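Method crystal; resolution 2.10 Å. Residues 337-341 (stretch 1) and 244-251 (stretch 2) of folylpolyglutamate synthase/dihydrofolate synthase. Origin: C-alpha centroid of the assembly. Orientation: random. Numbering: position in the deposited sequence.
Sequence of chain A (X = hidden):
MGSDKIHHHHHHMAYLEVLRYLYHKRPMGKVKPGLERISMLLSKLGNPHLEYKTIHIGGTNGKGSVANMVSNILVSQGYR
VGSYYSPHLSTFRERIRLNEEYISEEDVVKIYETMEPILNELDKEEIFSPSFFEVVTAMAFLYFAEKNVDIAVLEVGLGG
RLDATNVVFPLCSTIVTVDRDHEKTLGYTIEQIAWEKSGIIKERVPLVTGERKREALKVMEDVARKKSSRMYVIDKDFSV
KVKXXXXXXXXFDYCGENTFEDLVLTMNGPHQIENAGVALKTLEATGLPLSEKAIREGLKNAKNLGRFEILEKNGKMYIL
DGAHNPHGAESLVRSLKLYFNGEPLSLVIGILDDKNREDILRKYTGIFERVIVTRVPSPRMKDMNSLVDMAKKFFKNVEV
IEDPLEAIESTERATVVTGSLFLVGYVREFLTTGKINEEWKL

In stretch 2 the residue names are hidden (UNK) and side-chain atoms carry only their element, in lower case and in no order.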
ATOM      1  N   LYS A 337      19.451   2.413   9.818  1.00 45.66           N
ATOM      2  CA  LYS A 337      20.815   2.899   9.890  1.00 46.02           C
ATOM      3  C   LYS A 337      20.940   4.330   9.333  1.00 45.78           C
ATOM      4  O   LYS A 337      21.883   5.081   9.665  1.00 45.48           O
ATOM      5  CB  LYS A 337      21.773   1.930   9.171  1.00 46.27           C
ATOM      6  CG  LYS A 337      21.874   0.479   9.727  1.00 46.10           C
ATOM      7  CD  LYS A 337      23.325  -0.092   9.510  1.00 48.61           C
ATOM      8  CE  LYS A 337      23.456  -1.655   9.354  1.00 50.50           C
ATOM      9  NZ  LYS A 337      22.765  -2.467  10.416  1.00 52.45           N
ATOM     10  N   LEU A 338      19.995   4.712   8.487  1.00 45.85           N
ATOM     11  CA  LEU A 338      20.023   6.029   7.882  1.00 46.24           C
ATOM     12  C   LEU A 338      19.493   7.079   8.816  1.00 46.54           C
ATOM     13  O   LEU A 338      20.032   8.156   8.909  1.00 47.26           O
ATOM     14  CB  LEU A 338      19.167   6.069   6.633  1.00 46.19           C
ATOM     15  CG  LEU A 338      19.779   5.528   5.355  1.00 46.85           C
ATOM     16  CD1 LEU A 338      18.736   5.610   4.273  1.00 46.62           C
ATOM     17  CD2 LEU A 338      21.049   6.297   4.961  1.00 46.87           C
ATOM     18  N   TYR A 339      18.416   6.765   9.495  1.00 47.09           N
ATOM     19  CA  TYR A 339      17.678   7.769  10.206  1.00 47.74           C
ATOM     20  C   TYR A 339      17.914   7.728  11.707  1.00 48.36           C
ATOM     21  O   TYR A 339      17.538   8.661  12.411  1.00 48.39           O
ATOM     22  CB  TYR A 339      16.187   7.588   9.904  1.00 48.07           C
ATOM     23  CG  TYR A 339      15.800   8.011   8.491  1.00 48.52           C
ATOM     24  CD1 TYR A 339      15.576   7.079   7.495  1.00 49.29           C
ATOM     25  CD2 TYR A 339      15.643   9.350   8.158  1.00 47.48           C
ATOM     26  CE1 TYR A 339      15.203   7.471   6.215  1.00 49.07           C
ATOM     27  CE2 TYR A 339      15.283   9.735   6.889  1.00 48.25           C
ATOM     28  CZ  TYR A 339      15.059   8.798   5.921  1.00 48.26           C
ATOM     29  OH  TYR A 339      14.706   9.180   4.646  1.00 48.92           O
ATOM     30  N   PHE A 340      18.528   6.657  12.207  1.00 49.05           N
ATOM     31  CA  PHE A 340      18.674   6.454  13.666  1.00 49.03           C
ATOM     32  C   PHE A 340      20.073   6.075  14.067  1.00 49.09           C
ATOM     33  O   PHE A 340      20.270   5.396  15.060  1.00 48.77           O
ATOM     34  CB  PHE A 340      17.691   5.391  14.125  1.00 48.27           C
ATOM     35  CG  PHE A 340      16.285   5.836  13.997  1.00 48.98           C
ATOM     36  CD1 PHE A 340      15.714   6.640  14.981  1.00 48.43           C
ATOM     37  CD2 PHE A 340      15.550   5.540  12.862  1.00 46.85           C
ATOM     38  CE1 PHE A 340      14.392   7.085  14.861  1.00 49.14           C
ATOM     39  CE2 PHE A 340      14.255   5.975  12.735  1.00 48.40           C
ATOM     40  CZ  PHE A 340      13.662   6.749  13.742  1.00 47.98           C
ATOM     41  N   ASN A 341      21.041   6.540  13.302  1.00 49.99           N
ATOM     42  CA  ASN A 341      22.397   6.045  13.428  1.00 50.90           C
ATOM     43  C   ASN A 341      22.950   6.054  14.880  1.00 51.66           C
ATOM     44  O   ASN A 341      23.318   4.985  15.448  1.00 51.49           O
ATOM     45  CB  ASN A 341      23.291   6.825  12.505  1.00 50.47           C
ATOM     46  CG  ASN A 341      24.677   6.257  12.452  1.00 51.03           C
ATOM     47  OD1 ASN A 341      24.842   5.054  12.337  1.00 51.96           O
ATOM     48  ND2 ASN A 341      25.685   7.117  12.532  1.00 50.62           N
ATOM     49  N   UNK A 244      18.673  15.817   0.782  1.00 49.67           N
ATOM     50  CA  UNK A 244      18.950  15.359   2.144  1.00 49.78           C
ATOM     51  C   UNK A 244      17.807  14.571   2.759  1.00 50.01           C
ATOM     52  O   UNK A 244      16.653  14.907   2.620  1.00 49.70           O
ATOM     53  c   UNK A 244      19.297  16.515   3.086  1.00 49.64           C
ATOM     54  o   UNK A 244      18.214  17.401   3.228  1.00 51.30           O
ATOM     55  N   UNK A 245      18.176  13.513   3.460  1.00 50.72           N
ATOM     56  CA  UNK A 245      17.264  12.687   4.191  1.00 51.07           C
ATOM     57  C   UNK A 245      17.277  13.149   5.636  1.00 51.16           C
ATOM     58  O   UNK A 245      18.315  13.294   6.236  1.00 51.62           O
ATOM     59  c   UNK A 245      17.744  11.257   4.115  1.00 51.14           C
ATOM     60  c   UNK A 245      18.311   9.248   2.871  1.00 54.05           C
ATOM     61  c   UNK A 245      17.888  10.682   2.711  1.00 52.74           C
ATOM     62  c   UNK A 245      16.589  10.731   1.913  1.00 54.92           C
ATOM     63  N   UNK A 246      16.109  13.390   6.190  1.00 51.88           N
ATOM     64  CA  UNK A 246      15.987  13.877   7.537  1.00 51.79           C
ATOM     65  C   UNK A 246      14.596  13.493   7.909  1.00 51.14           C
ATOM     66  O   UNK A 246      13.695  13.726   7.130  1.00 49.68           O
ATOM     67  c   UNK A 246      16.104  15.393   7.532  1.00 52.35           C
ATOM     68  c   UNK A 246      16.676  15.987   8.819  1.00 55.72           C
ATOM     69  c   UNK A 246      15.649  16.792   9.621  1.00 58.15           C
ATOM     70  n   UNK A 246      14.756  19.030  10.065  1.00 60.94           N
ATOM     71  c   UNK A 246      15.923  18.282   9.526  1.00 58.33           C
ATOM     72  N   UNK A 247      14.427  12.906   9.082  1.00 51.25           N
ATOM     73  CA  UNK A 247      13.127  12.415   9.506  1.00 52.21           C
ATOM     74  C   UNK A 247      12.044  13.445   9.228  1.00 52.02           C
ATOM     75  O   UNK A 247      12.195  14.596   9.621  1.00 52.63           O
ATOM     76  c   UNK A 247      13.289  10.682  11.551  1.00 53.82           C
ATOM     77  c   UNK A 247      12.642  10.654  12.919  1.00 55.35           C
ATOM     78  c   UNK A 247      12.681   9.580  10.698  1.00 55.28           C
ATOM     79  c   UNK A 247      13.121  12.103  11.004  1.00 52.45           C
ATOM     80  N   UNK A 248      10.984  13.023   8.546  1.00 51.78           N
ATOM     81  CA  UNK A 248       9.821  13.877   8.163  1.00 52.36           C
ATOM     82  C   UNK A 248      10.141  15.096   7.283  1.00 51.81           C
ATOM     83  O   UNK A 248       9.326  15.988   7.126  1.00 51.03           O
ATOM     84  c   UNK A 248       9.028  14.367   9.393  1.00 52.69           C
ATOM     85  c   UNK A 248       9.613  13.494  11.767  1.00 54.92           C
ATOM     86  c   UNK A 248       8.579  11.559  11.644  1.00 54.49           C
ATOM     87  n   UNK A 248       9.316  12.329  12.431  1.00 56.17           N
ATOM     88  n   UNK A 248       8.387  12.190  10.500  1.00 53.68           N
ATOM     89  c   UNK A 248       9.034  13.410  10.542  1.00 54.20           C
ATOM     90  N   UNK A 249      11.322  15.140   6.708  1.00 51.94           N
ATOM     91  CA  UNK A 249      11.738  16.324   6.000  1.00 52.19           C
ATOM     92  C   UNK A 249      12.803  15.924   5.006  1.00 50.90           C
ATOM     93  O   UNK A 249      13.919  16.376   5.077  1.00 50.84           O
ATOM     94  c   UNK A 249      12.517  18.734   6.394  1.00 54.63           C
ATOM     95  c   UNK A 249      12.219  17.363   6.993  1.00 52.07           C
ATOM     96  o   UNK A 249      13.696  20.647   7.312  1.00 56.27           O
ATOM     97  o   UNK A 249      12.016  19.795   8.483  1.00 61.94           O
ATOM     98  c   UNK A 249      12.761  19.805   7.464  1.00 55.39           C
ATOM     99  N   UNK A 250      12.416  15.060   4.069  1.00 49.85           N
ATOM    100  CA  UNK A 250      13.329  14.473   3.106  1.00 48.94           C
ATOM    101  C   UNK A 250      13.269  15.233   1.809  1.00 48.77           C
ATOM    102  O   UNK A 250      12.261  15.277   1.138  1.00 47.35           O
ATOM    103  o   UNK A 250      14.168  11.858   4.633  1.00 46.05           O
ATOM    104  c   UNK A 250      13.067  12.200   4.169  1.00 48.47           C
ATOM    105  n   UNK A 250      11.900  11.950   4.784  1.00 45.11           N
ATOM    106  c   UNK A 250      13.000  13.006   2.880  1.00 48.82           C
ATOM    107  N   UNK A 251      14.398  15.806   1.457  1.00 48.90           N
ATOM    108  CA  UNK A 251      14.448  16.873   0.504  1.00 50.25           C
ATOM    109  C   UNK A 251      15.118  16.377  -0.789  1.00 48.85           C
ATOM    110  O   UNK A 251      16.142  15.696  -0.754  1.00 49.28           O
ATOM    111  c   UNK A 251      15.148  18.040   1.186  1.00 50.19           C
ATOM    112  c   UNK A 251      15.619  20.516   1.418  1.00 55.71           C
ATOM    113  c   UNK A 251      13.849  21.127   3.130  1.00 63.56           C
ATOM    114  n   UNK A 251      13.436  21.014   4.387  1.00 63.48           N
ATOM    115  c   UNK A 251      15.136  19.362   0.493  1.00 52.72           C
ATOM    116  n   UNK A 251      15.002  20.511   2.767  1.00 61.05           N
ATOM    117  n   UNK A 251      13.105  21.842   2.274  1.00 65.51           N
TER

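Position 244 carries one carbon and then one oxygen, a short hydroxyl side chain that is out of reach of stretch 1. This is Ser244, and its part is played by the backbone: its N donates to the O of residue 251 at 3.0 Å and its O accepts from the N of 251 at 2.7 Å, which pairs the two ends of the hairpin-like loop.

Position 245 has four carbons, forked at the second, with no heteroatom. Its CB points toward stretch 1 and lies 4.0 Å from Tyr339 CE2, and the fork reaches both Leu338 and Tyr339. The gamma fork makes it a leucine, Leu245, in the m, t rotamer. Its CD1 sits 3.9 Å from Leu338 CD1, and its CD2 is 3.7 Å from Tyr339 OH.

At position 246 four carbons run in a row and end in nitrogen, and the CB points away from stretch 1. The chain is that of lysine, Lys246. What it offers the contact is backbone: its N lies 3.8 Å from Tyr339 CE2, at the edge of the ring.

Position 247 again shows four carbons forked at the second. The CB points sideways, but the end of the side chain comes nearer to stretch 1, touching both aromatic residues there. It is Leu247, with CD2 3.9 Å from Tyr339 CD2 and CD1 4.1 Å from Phe340 CZ.

Position 248 bears one carbon and then a five-membered ring of three carbons and two nitrogens, an imidazole that makes no contact with stretch 1. His248 has phi/psi of 60/14, as the third residue of a type II turn should.

Position 249 has three carbons, the third carrying two oxygens, and lies out of reach of stretch 1. This carboxylate is Glu249. Its N donates to Lys246 O at 2.8 Å, closing the turn, while its OE2 forms a salt bridge with Lys246 NZ at 3.3 Å.

Position 250 has two carbons, the second bearing one oxygen and one nitrogen: a carboxamide. The CA-to-CB bond points toward stretch 1, and the side-chain oxygen lies at Tyr339 OH. The residue is Asn250. Its OD1 accepts a hydrogen bond from Tyr339 OH at 2.7 Å and another from Lys246 N at 2.9 Å; its ND2 is satisfied elsewhere in the structure.

Position 251 runs three carbons, a nitrogen, then a carbon with two more nitrogens, a guanidinium out of reach of stretch 1. This is Arg251, and its NH2 forms a salt bridge with Glu249 OE1 at 3.0 Å.

The contact works by fitting one tyrosine to a loop. Tyr339, at the end of its helix, gives up 103 Å² of the surface covered here, setting its ring edge against the backbone N atoms of Lys246 and Leu247 while its hydroxyl reaches Asn250. Leucines add apolar contacts to Leu338, Tyr339 and Phe340. The rule to take away is economy: a single amide oxygen both braces its own loop and receives the tyrosine hydroxyl.

Stretch 2 244-251: SLKLHENR
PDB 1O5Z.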